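Local coordinates for protein amine Dehydrogenase (Pseudomonas putida, PDB 1JMX) that probably forms the seven-bladed beta-propeller subunit of a heme-c-containing dehydrogenase that oxidatively deaminates primary amines, at residues V150-D158 with Y199-F210; L161-Y169 with T179-W187. All coordinates share one frame; numbering follows the deposited sequence.

Contact 1: residues V150-D158 with Y199-F210; sequences VYLMRAADD and YFWPHQSPRHEF
Arg154 lays the aliphatic part of its side chain over one face of the Phe210 ring, a CH-pi contact with Arg154 CG 3.7 Å from the ring centroid. Bends at chi2 (-67°) and chi3 (-52°) then carry the guanidinium off the ring, and its plane ends up inclined 62° to it. There Arg154 NH1 comes within 2.7 Å of His203 O, and Gln204 CG lies over one guanidinium face, 4.0 Å from Arg154 NH2. The Gln204 amide itself is engaged by strand 47-50, its OE1 accepting from Met50 N.

Leu152 approaches the same Phe210 ring from the edge, with Leu152 CB 3.5 Å from Phe210 CZ, so the ring has Arg154 on a face and Leu152 at its rim. The two Leu152 methyls go to different partners. Leu152 CD1 lies at the edge of the Tyr199 ring, 3.9 Å from Tyr199 CD2. Pro202, at the centre of an inverse gamma turn, presents its ring to the other methyl, Leu152 CD2 meeting Pro202 CD at 3.8 Å, and the two side chains cross at about a right angle. Tyr199 O is wedged against carbon, with Tyr151 CD1 3.3 Å away and Leu152 CG close by; buried here, it has no polar partner in the model. Toward solvent, the side chains of Asp157 and His208 approach from opposite directions: Asp157 OD1 comes to the edge of the imidazole, 3.0 Å from His208 CE1, with the carboxylate turned out of the ring plane.

The contact lies near the middle of the propeller. Strand 161-164 hydrogen-bonds to the backbone of Tyr151, Leu152 and Arg154; Met49 of strand 47-50 packs on Arg154 and Pro202, and Thr259 of strand 257-262 on Tyr199, Trp201 and His203.

Contact 2: residues L161-Y169 with T179-W187; sequences LYVAGPDIY and TVALPLRNW
Ile168 and Leu182 form an antiparallel hydrogen-bonded pair in the hairpin of strands 168-171 and 178-182, the third and fourth strands of a propeller blade, and a classic beta bulge, with Ala181 and Leu182 both facing Ile168, is built into the pairing. In the backbone ladder Ile168 N donates to Leu182 O at 2.9 Å. The return bond is doubled: Ile168 O accepts from Leu182 N (3.1 Å) and from Ala181 N (2.7 Å), both arriving from the same face of its carbonyl plane. The register thus slips by one before Tyr169 pairs with Val180.

Polar side-chain bonds centre on Asp167, whose CG is anti to the carbonyl carbon (chi1 -71°), turning the carboxylate onto the Leu184-Trp187 type I turn. Asp167 OD1 takes an almost straight bond (177°) from Asn186 N at 3.1 Å on its syn lone pair; Leu184 N meets it at 2.8 Å on the anti side, 25° out of the carboxylate plane. Asp167 OD2 accepts a hydrogen bond from Asn186 ND2 at 2.8 Å. Replacing this residue by an alanine would probably leave Leu184 N, Asn186 N and the Asn186 amide without their acceptor, and the turn less firmly tied to the hairpin. A further tie is Arg185 N to Pro166 O, 3.0 Å.

The Arg185 guanidinium has Pro166 CB over one face, near the rim; its nitrogens are used by Gln149 and, in a salt bridge, by Asp143 of another chain of the amine dehydrogenase.

Among the apolar contacts, Tyr162 presents its ring edge to Ala181 CB, Tyr169 its ring edge to Val180 CG2, and Ile168 CB faces Leu182 CB. Beyond that pair, the obliquely crossing side chains bring Ile168 CD1 to 3.7 Å from Leu184 CD1.

In the fold
Both contacts reach one four-stranded blade, in the order 153-155, 161-164, 168-171, 178-182. Contact 1 lies on its first strand, about 6 Å from the centre of the chain to the centre of the contact; contact 2, at about 17 Å, joins its third and fourth strands. Their centres are 14 Å apart, and Leu152 O to Ala164 N, 2.8 Å, is a probable hydrogen bond between them. Along the chain contact 2 is nested within the loop closed by contact 1. Strand 209-218 begins the next sheet, so contact 1 joins successive blades while contact 2 lies within one blade and the turn after it. The heme c residues, Leu116-Tyr120, lie in the preceding sheet, between strands 105-115 and 120-122.

Contact 1: residues V150-D158 with Y199-F210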
loop_
_atom_site.group_PDB
_atom_site.type_symbol
_atom_site.label_atom_id
_atom_site.label_comp_id
_atom_site.label_asym_id
_atom_site.label_seq_id
_atom_site.Cartn_x
_atom_site.Cartn_y
_atom_site.Cartn_z
ATOM N N VAL B 150 -15.178 -7.116 -16.721
ATOM C CA VAL B 150 -14.839 -8.038 -17.794
ATOM C C VAL B 150 -13.343 -7.921 -18.075
ATOM O O VAL B 150 -12.794 -6.826 -18.092
ATOM C CB VAL B 150 -15.665 -7.741 -19.084
ATOM C CG1 VAL B 150 -15.014 -8.367 -20.310
ATOM C CG2 VAL B 150 -17.098 -8.250 -18.927
ATOM N N TYR B 151 -12.677 -9.065 -18.218
ATOM C CA TYR B 151 -11.255 -9.101 -18.522
ATOM C C TYR B 151 -10.985 -9.996 -19.741
ATOM O O TYR B 151 -11.465 -9.682 -20.822
ATOM C CB TYR B 151 -10.416 -9.458 -17.277
ATOM C CG TYR B 151 -10.821 -10.711 -16.519
ATOM C CD1 TYR B 151 -10.026 -11.859 -16.563
ATOM C CD2 TYR B 151 -11.989 -10.752 -15.753
ATOM C CE1 TYR B 151 -10.384 -13.012 -15.877
ATOM C CE2 TYR B 151 -12.353 -11.906 -15.062
ATOM C CZ TYR B 151 -11.544 -13.034 -15.134
ATOM O OH TYR B 151 -11.908 -14.204 -14.501
ATOM N N LEU B 152 -10.269 -11.107 -19.586
ATOM C CA LEU B 152 -9.959 -12.007 -20.704
ATOM C C LEU B 152 -11.120 -12.458 -21.606
ATOM O O LEU B 152 -12.216 -12.757 -21.141
ATOM C CB LEU B 152 -9.216 -13.243 -20.203
ATOM C CG LEU B 152 -7.882 -12.992 -19.515
ATOM C CD1 LEU B 152 -7.246 -14.321 -19.179
ATOM C CD2 LEU B 152 -6.983 -12.183 -20.411
ATOM N N MET B 153 -10.832 -12.531 -22.906
ATOM C CA MET B 153 -11.789 -12.942 -23.927
ATOM C C MET B 153 -11.072 -13.784 -24.975
ATOM O O MET B 153 -9.914 -13.528 -25.292
ATOM C CB MET B 153 -12.387 -11.720 -24.639
ATOM C CG MET B 153 -13.147 -10.744 -23.752
ATOM S SD MET B 153 -14.003 -9.473 -24.709
ATOM C CE MET B 153 -12.714 -8.923 -25.785
ATOM N N ARG B 154 -11.757 -14.794 -25.506
ATOM C CA ARG B 154 -11.192 -15.649 -26.550
ATOM C C ARG B 154 -12.298 -15.994 -27.538
ATOM O O ARG B 154 -13.399 -16.347 -27.143
ATOM C CB ARG B 154 -10.609 -16.947 -25.971
ATOM C CG ARG B 154 -9.416 -16.794 -25.016
ATOM C CD ARG B 154 -8.168 -16.274 -25.688
ATOM N NE ARG B 154 -7.818 -17.037 -26.879
ATOM C CZ ARG B 154 -7.164 -18.197 -26.880
ATOM N NH1 ARG B 154 -6.779 -18.758 -25.738
ATOM N NH2 ARG B 154 -6.866 -18.781 -28.040
ATOM N N ALA B 155 -12.008 -15.862 -28.826
ATOM C CA ALA B 155 -12.987 -16.172 -29.854
ATOM C C ALA B 155 -12.911 -17.651 -30.204
ATOM O O ALA B 155 -11.849 -18.163 -30.559
ATOM C CB ALA B 155 -12.741 -15.324 -31.096
ATOM N N ALA B 156 -14.027 -18.346 -30.034
ATOM C CA ALA B 156 -14.107 -19.757 -30.360
ATOM C C ALA B 156 -14.121 -19.908 -31.885
ATOM O O ALA B 156 -14.298 -18.930 -32.610
ATOM C CB ALA B 156 -15.355 -20.361 -29.745
ATOM N N ASP B 157 -13.912 -21.136 -32.349
ATOM C CA ASP B 157 -13.890 -21.486 -33.770
ATOM C C ASP B 157 -15.146 -21.105 -34.549
ATOM O O ASP B 157 -15.073 -20.771 -35.735
ATOM C CB ASP B 157 -13.677 -22.993 -33.937
ATOM C CG ASP B 157 -12.240 -23.412 -33.757
ATOM O OD1 ASP B 157 -11.346 -22.539 -33.692
ATOM O OD2 ASP B 157 -12.008 -24.642 -33.695
ATOM N N ASP B 158 -16.300 -21.222 -33.903
ATOM C CA ASP B 158 -17.558 -20.897 -34.553
ATOM C C ASP B 158 -17.894 -19.408 -34.467
ATOM O O ASP B 158 -19.062 -19.022 -34.536
ATOM C CB ASP B 158 -18.682 -21.731 -33.946
ATOM C CG ASP B 158 -19.034 -21.304 -32.537
ATOM O OD1 ASP B 158 -18.211 -20.661 -31.857
ATOM O OD2 ASP B 158 -20.159 -21.603 -32.110
ATOM N N TYR B 199 -6.729 -13.547 -13.509
ATOM C CA TYR B 199 -5.982 -14.060 -14.648
ATOM C C TYR B 199 -5.829 -13.025 -15.756
ATOM O O TYR B 199 -6.816 -12.524 -16.287
ATOM C CB TYR B 199 -6.685 -15.304 -15.193
ATOM C CG TYR B 199 -5.762 -16.464 -15.456
ATOM C CD1 TYR B 199 -5.302 -17.264 -14.409
ATOM C CD2 TYR B 199 -5.347 -16.767 -16.751
ATOM C CE1 TYR B 199 -4.455 -18.327 -14.644
ATOM C CE2 TYR B 199 -4.496 -17.838 -16.995
ATOM C CZ TYR B 199 -4.056 -18.610 -15.937
ATOM O OH TYR B 199 -3.223 -19.669 -16.173
ATOM N N PHE B 200 -4.582 -12.708 -16.087
ATOM C CA PHE B 200 -4.276 -11.733 -17.129
ATOM C C PHE B 200 -3.434 -12.364 -18.226
ATOM O O PHE B 200 -2.772 -11.665 -18.987
ATOM C CB PHE B 200 -3.497 -10.563 -16.533
ATOM C CG PHE B 200 -4.202 -9.885 -15.402
ATOM C CD1 PHE B 200 -5.566 -9.602 -15.487
ATOM C CD2 PHE B 200 -3.515 -9.557 -14.239
ATOM C CE1 PHE B 200 -6.234 -9.005 -14.428
ATOM C CE2 PHE B 200 -4.171 -8.961 -13.176
ATOM C CZ PHE B 200 -5.529 -8.685 -13.267
ATOM N N TRP B 201 -3.482 -13.686 -18.320
ATOM C CA TRP B 201 -2.680 -14.394 -19.303
ATOM C C TRP B 201 -3.522 -15.271 -20.241
ATOM O O TRP B 201 -3.888 -16.390 -19.893
ATOM C CB TRP B 201 -1.605 -15.219 -18.578
ATOM C CG TRP B 201 -0.777 -14.396 -17.572
ATOM C CD1 TRP B 201 0.373 -13.703 -17.831
ATOM C CD2 TRP B 201 -1.060 -14.180 -16.173
ATOM N NE1 TRP B 201 0.818 -13.073 -16.691
ATOM C CE2 TRP B 201 -0.040 -13.347 -15.661
ATOM C CE3 TRP B 201 -2.078 -14.608 -15.306
ATOM C CZ2 TRP B 201 -0.007 -12.935 -14.322
ATOM C CZ3 TRP B 201 -2.043 -14.194 -13.974
ATOM C CH2 TRP B 201 -1.016 -13.367 -13.499
ATOM N N PRO B 202 -3.891 -14.735 -21.422
ATOM C CA PRO B 202 -4.689 -15.478 -22.404
ATOM C C PRO B 202 -3.770 -16.426 -23.188
ATOM O O PRO B 202 -3.302 -16.098 -24.285
ATOM C CB PRO B 202 -5.252 -14.363 -23.288
ATOM C CG PRO B 202 -4.121 -13.377 -23.315
ATOM C CD PRO B 202 -3.667 -13.346 -21.871
ATOM N N HIS B 203 -3.490 -17.585 -22.597
ATOM C CA HIS B 203 -2.622 -18.576 -23.221
ATOM C C HIS B 203 -3.203 -19.110 -24.527
ATOM O O HIS B 203 -4.386 -19.437 -24.612
ATOM C CB HIS B 203 -2.415 -19.800 -22.315
ATOM C CG HIS B 203 -2.121 -19.480 -20.882
ATOM N ND1 HIS B 203 -0.877 -19.083 -20.446
ATOM C CD2 HIS B 203 -2.887 -19.592 -19.774
ATOM C CE1 HIS B 203 -0.886 -18.970 -19.132
ATOM N NE2 HIS B 203 -2.095 -19.275 -18.701
ATOM N N GLN B 204 -2.353 -19.190 -25.541
ATOM C CA GLN B 204 -2.734 -19.764 -26.820
ATOM C C GLN B 204 -1.978 -21.098 -26.796
ATOM O O GLN B 204 -0.948 -21.265 -27.444
ATOM C CB GLN B 204 -2.284 -18.872 -27.982
ATOM C CG GLN B 204 -3.072 -17.570 -28.076
ATOM C CD GLN B 204 -2.774 -16.782 -29.338
ATOM O OE1 GLN B 204 -1.618 -16.553 -29.687
ATOM N NE2 GLN B 204 -3.826 -16.355 -30.029
ATOM N N SER B 205 -2.480 -22.016 -25.973
ATOM C CA SER B 205 -1.856 -23.325 -25.785
ATOM C C SER B 205 -2.190 -24.360 -26.851
ATOM O O SER B 205 -3.212 -24.250 -27.537
ATOM C CB SER B 205 -2.214 -23.883 -24.402
ATOM O OG SER B 205 -3.593 -24.176 -24.317
ATOM N N PRO B 206 -1.330 -25.395 -26.995
ATOM C CA PRO B 206 -1.535 -26.465 -27.983
ATOM C C PRO B 206 -2.907 -27.155 -27.898
ATOM O O PRO B 206 -3.396 -27.691 -28.898
ATOM C CB PRO B 206 -0.389 -27.434 -27.669
ATOM C CG PRO B 206 0.712 -26.507 -27.247
ATOM C CD PRO B 206 -0.022 -25.552 -26.324
ATOM N N ARG B 207 -3.535 -27.117 -26.721
ATOM C CA ARG B 207 -4.848 -27.742 -26.518
ATOM C C ARG B 207 -6.026 -26.924 -27.074
ATOM O O ARG B 207 -7.164 -27.391 -27.057
ATOM C CB ARG B 207 -5.083 -28.053 -25.031
ATOM C CG ARG B 207 -3.940 -28.818 -24.349
ATOM C CD ARG B 207 -4.377 -29.453 -23.023
ATOM N NE ARG B 207 -5.277 -30.589 -23.242
ATOM C CZ ARG B 207 -6.513 -30.687 -22.749
ATOM N NH1 ARG B 207 -7.011 -29.719 -21.994
ATOM N NH2 ARG B 207 -7.260 -31.753 -23.019
ATOM N N HIS B 208 -5.763 -25.700 -27.535
ATOM C CA HIS B 208 -6.803 -24.838 -28.111
ATOM C C HIS B 208 -7.989 -24.649 -27.169
ATOM O O HIS B 208 -9.136 -24.916 -27.519
ATOM C CB HIS B 208 -7.282 -25.431 -29.439
ATOM C CG HIS B 208 -7.866 -24.428 -30.383
ATOM N ND1 HIS B 208 -8.996 -24.685 -31.131
ATOM C CD2 HIS B 208 -7.449 -23.192 -30.746
ATOM C CE1 HIS B 208 -9.246 -23.655 -31.919
ATOM N NE2 HIS B 208 -8.322 -22.734 -31.706
ATOM N N GLU B 209 -7.693 -24.221 -25.952
ATOM C CA GLU B 209 -8.726 -23.981 -24.966
ATOM C C GLU B 209 -8.414 -22.711 -24.181
ATOM O O GLU B 209 -7.275 -22.236 -24.172
ATOM C CB GLU B 209 -8.898 -25.190 -24.030
ATOM C CG GLU B 209 -7.678 -25.553 -23.203
ATOM C CD GLU B 209 -7.858 -26.820 -22.350
ATOM O OE1 GLU B 209 -7.022 -27.034 -21.443
ATOM O OE2 GLU B 209 -8.811 -27.604 -22.574
ATOM N N PHE B 210 -9.476 -22.108 -23.652
ATOM C CA PHE B 210 -9.404 -20.900 -22.842
ATOM C C PHE B 210 -9.415 -21.429 -21.416
ATOM O O PHE B 210 -10.439 -21.887 -20.915
ATOM C CB PHE B 210 -10.631 -20.016 -23.111
ATOM C CG PHE B 210 -10.659 -18.720 -22.327
ATOM C CD1 PHE B 210 -9.512 -18.211 -21.718
ATOM C CD2 PHE B 210 -11.848 -18.004 -22.204
ATOM C CE1 PHE B 210 -9.553 -17.015 -21.000
ATOM C CE2 PHE B 210 -11.903 -16.799 -21.484
ATOM C CZ PHE B 210 -10.753 -16.309 -20.882
#

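Contact 2: residues L161-Y169 with T179-W187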
loop_
_atom_site.group_PDB
_atom_site.type_symbol
_atom_site.label_atom_id
_atom_site.label_comp_id
_atom_site.label_asym_id
_atom_site.label_seq_id
_atom_site.Cartn_x
_atom_site.Cartn_y
_atom_site.Cartn_z
ATOM N N LEU B 161 -17.792 -15.513 -28.900
ATOM C CA LEU B 161 -16.811 -14.877 -28.038
ATOM C C LEU B 161 -17.041 -15.234 -26.577
ATOM O O LEU B 161 -18.091 -14.937 -26.008
ATOM C CB LEU B 161 -16.869 -13.353 -28.222
ATOM C CG LEU B 161 -15.720 -12.479 -27.719
ATOM C CD1 LEU B 161 -14.486 -12.726 -28.569
ATOM C CD2 LEU B 161 -16.128 -11.013 -27.787
ATOM N N TYR B 162 -16.074 -15.930 -25.991
ATOM C CA TYR B 162 -16.144 -16.300 -24.584
ATOM C C TYR B 162 -15.531 -15.167 -23.793
ATOM O O TYR B 162 -14.384 -14.788 -24.009
ATOM C CB TYR B 162 -15.451 -17.639 -24.340
ATOM C CG TYR B 162 -16.318 -18.770 -24.823
ATOM C CD1 TYR B 162 -16.109 -19.354 -26.074
ATOM C CD2 TYR B 162 -17.406 -19.202 -24.061
ATOM C CE1 TYR B 162 -16.963 -20.335 -26.559
ATOM C CE2 TYR B 162 -18.263 -20.181 -24.534
ATOM C CZ TYR B 162 -18.039 -20.744 -25.780
ATOM O OH TYR B 162 -18.885 -21.718 -26.240
ATOM N N VAL B 163 -16.357 -14.577 -22.942
ATOM C CA VAL B 163 -15.982 -13.425 -22.138
ATOM C C VAL B 163 -15.893 -13.721 -20.648
ATOM O O VAL B 163 -16.865 -14.135 -20.028
ATOM C CB VAL B 163 -17.020 -12.287 -22.346
ATOM C CG1 VAL B 163 -16.687 -11.091 -21.491
ATOM C CG2 VAL B 163 -17.089 -11.900 -23.818
ATOM N N ALA B 164 -14.723 -13.477 -20.077
ATOM C CA ALA B 164 -14.512 -13.678 -18.654
ATOM C C ALA B 164 -14.927 -12.409 -17.914
ATOM O O ALA B 164 -14.393 -11.329 -18.163
ATOM C CB ALA B 164 -13.049 -14.011 -18.373
ATOM N N GLY B 165 -15.936 -12.542 -17.062
ATOM C CA GLY B 165 -16.420 -11.424 -16.267
ATOM C C GLY B 165 -16.867 -12.020 -14.949
ATOM O O GLY B 165 -16.272 -13.001 -14.517
ATOM N N PRO B 166 -17.868 -11.445 -14.259
ATOM C CA PRO B 166 -18.319 -12.026 -12.983
ATOM C C PRO B 166 -18.619 -13.507 -13.231
ATOM O O PRO B 166 -18.378 -14.350 -12.377
ATOM C CB PRO B 166 -19.586 -11.231 -12.684
ATOM C CG PRO B 166 -19.224 -9.862 -13.207
ATOM C CD PRO B 166 -18.568 -10.179 -14.543
ATOM N N ASP B 167 -19.128 -13.787 -14.431
ATOM C CA ASP B 167 -19.414 -15.134 -14.914
ATOM C C ASP B 167 -18.773 -15.191 -16.305
ATOM O O ASP B 167 -18.405 -14.158 -16.867
ATOM C CB ASP B 167 -20.920 -15.373 -15.063
ATOM C CG ASP B 167 -21.645 -15.490 -13.728
ATOM O OD1 ASP B 167 -21.109 -16.098 -12.773
ATOM O OD2 ASP B 167 -22.783 -14.989 -13.646
ATOM N N ILE B 168 -18.569 -16.392 -16.829
ATOM C CA ILE B 168 -18.017 -16.524 -18.170
ATOM C C ILE B 168 -19.240 -16.479 -19.087
ATOM O O ILE B 168 -20.229 -17.178 -18.847
ATOM C CB ILE B 168 -17.260 -17.859 -18.374
ATOM C CG1 ILE B 168 -16.180 -18.021 -17.305
ATOM C CG2 ILE B 168 -16.629 -17.913 -19.770
ATOM C CD1 ILE B 168 -15.183 -16.912 -17.266
ATOM N N TYR B 169 -19.186 -15.610 -20.092
ATOM C CA TYR B 169 -20.273 -15.443 -21.038
ATOM C C TYR B 169 -19.912 -15.937 -22.426
ATOM O O TYR B 169 -18.746 -16.029 -22.783
ATOM C CB TYR B 169 -20.660 -13.972 -21.148
ATOM C CG TYR B 169 -20.847 -13.284 -19.832
ATOM C CD1 TYR B 169 -19.935 -12.327 -19.399
ATOM C CD2 TYR B 169 -21.944 -13.570 -19.022
ATOM C CE1 TYR B 169 -20.110 -11.670 -18.202
ATOM C CE2 TYR B 169 -22.127 -12.917 -17.816
ATOM C CZ TYR B 169 -21.207 -11.968 -17.415
ATOM O OH TYR B 169 -21.385 -11.298 -16.234
ATOM N N THR B 179 -25.061 -15.012 -23.081
ATOM C CA THR B 179 -25.655 -15.831 -22.030
ATOM C C THR B 179 -24.495 -16.293 -21.158
ATOM O O THR B 179 -23.336 -16.140 -21.540
ATOM C CB THR B 179 -26.359 -17.091 -22.600
ATOM O OG1 THR B 179 -25.421 -17.863 -23.358
ATOM C CG2 THR B 179 -27.525 -16.710 -23.487
ATOM N N VAL B 180 -24.797 -16.842 -19.987
ATOM C CA VAL B 180 -23.746 -17.338 -19.104
ATOM C C VAL B 180 -23.305 -18.716 -19.581
ATOM O O VAL B 180 -24.105 -19.646 -19.638
ATOM C CB VAL B 180 -24.216 -17.436 -17.631
ATOM C CG1 VAL B 180 -23.115 -18.044 -16.764
ATOM C CG2 VAL B 180 -24.596 -16.061 -17.111
ATOM N N ALA B 181 -22.045 -18.824 -19.976
ATOM C CA ALA B 181 -21.495 -20.086 -20.440
ATOM C C ALA B 181 -20.991 -20.922 -19.263
ATOM O O ALA B 181 -21.051 -22.159 -19.282
ATOM C CB ALA B 181 -20.363 -19.833 -21.429
ATOM N N LEU B 182 -20.534 -20.234 -18.221
ATOM C CA LEU B 182 -19.998 -20.905 -17.055
ATOM C C LEU B 182 -20.108 -19.960 -15.865
ATOM O O LEU B 182 -19.427 -18.939 -15.807
ATOM C CB LEU B 182 -18.536 -21.286 -17.340
ATOM C CG LEU B 182 -17.713 -22.306 -16.537
ATOM C CD1 LEU B 182 -16.474 -22.659 -17.343
ATOM C CD2 LEU B 182 -17.310 -21.771 -15.172
ATOM N N PRO B 183 -21.011 -20.266 -14.922
ATOM C CA PRO B 183 -21.202 -19.431 -13.732
ATOM C C PRO B 183 -20.052 -19.518 -12.737
ATOM O O PRO B 183 -19.588 -20.606 -12.400
ATOM C CB PRO B 183 -22.503 -19.977 -13.140
ATOM C CG PRO B 183 -22.462 -21.413 -13.510
ATOM C CD PRO B 183 -21.991 -21.367 -14.947
ATOM N N LEU B 184 -19.525 -18.357 -12.367
ATOM C CA LEU B 184 -18.443 -18.262 -11.393
ATOM C C LEU B 184 -19.031 -17.584 -10.167
ATOM O O LEU B 184 -19.349 -18.248 -9.178
ATOM C CB LEU B 184 -17.269 -17.448 -11.946
ATOM C CG LEU B 184 -16.464 -18.071 -13.085
ATOM C CD1 LEU B 184 -15.443 -17.081 -13.584
ATOM C CD2 LEU B 184 -15.784 -19.347 -12.601
ATOM N N ARG B 185 -19.269 -16.280 -10.266
ATOM C CA ARG B 185 -19.843 -15.555 -9.150
ATOM C C ARG B 185 -21.218 -16.105 -8.794
ATOM O O ARG B 185 -21.565 -16.228 -7.619
ATOM C CB ARG B 185 -19.950 -14.059 -9.437
ATOM C CG ARG B 185 -20.264 -13.282 -8.163
ATOM C CD ARG B 185 -20.396 -11.807 -8.380
ATOM N NE ARG B 185 -19.160 -11.191 -8.839
ATOM C CZ ARG B 185 -19.040 -9.889 -9.065
ATOM N NH1 ARG B 185 -20.074 -9.089 -8.865
ATOM N NH2 ARG B 185 -17.906 -9.388 -9.528
ATOM N N ASN B 186 -22.003 -16.441 -9.811
ATOM C CA ASN B 186 -23.332 -16.987 -9.572
ATOM C C ASN B 186 -23.371 -18.511 -9.627
ATOM O O ASN B 186 -24.403 -19.112 -9.927
ATOM C CB ASN B 186 -24.346 -16.350 -10.515
ATOM C CG ASN B 186 -24.454 -14.861 -10.303
ATOM O OD1 ASN B 186 -25.094 -14.401 -9.354
ATOM N ND2 ASN B 186 -23.772 -14.094 -11.145
ATOM N N TRP B 187 -22.226 -19.126 -9.346
ATOM C CA TRP B 187 -22.108 -20.579 -9.298
ATOM C C TRP B 187 -22.598 -20.906 -7.893
ATOM O O TRP B 187 -21.837 -20.816 -6.925
ATOM C CB TRP B 187 -20.634 -20.986 -9.429
ATOM C CG TRP B 187 -20.367 -22.460 -9.591
ATOM C CD1 TRP B 187 -21.289 -23.456 -9.743
ATOM C CD2 TRP B 187 -19.082 -23.088 -9.677
ATOM N NE1 TRP B 187 -20.657 -24.663 -9.929
ATOM C CE2 TRP B 187 -19.301 -24.467 -9.892
ATOM C CE3 TRP B 187 -17.763 -22.616 -9.595
ATOM C CZ2 TRP B 187 -18.251 -25.381 -10.032
ATOM C CZ3 TRP B 187 -16.719 -23.520 -9.736
ATOM C CH2 TRP B 187 -16.971 -24.890 -9.952
#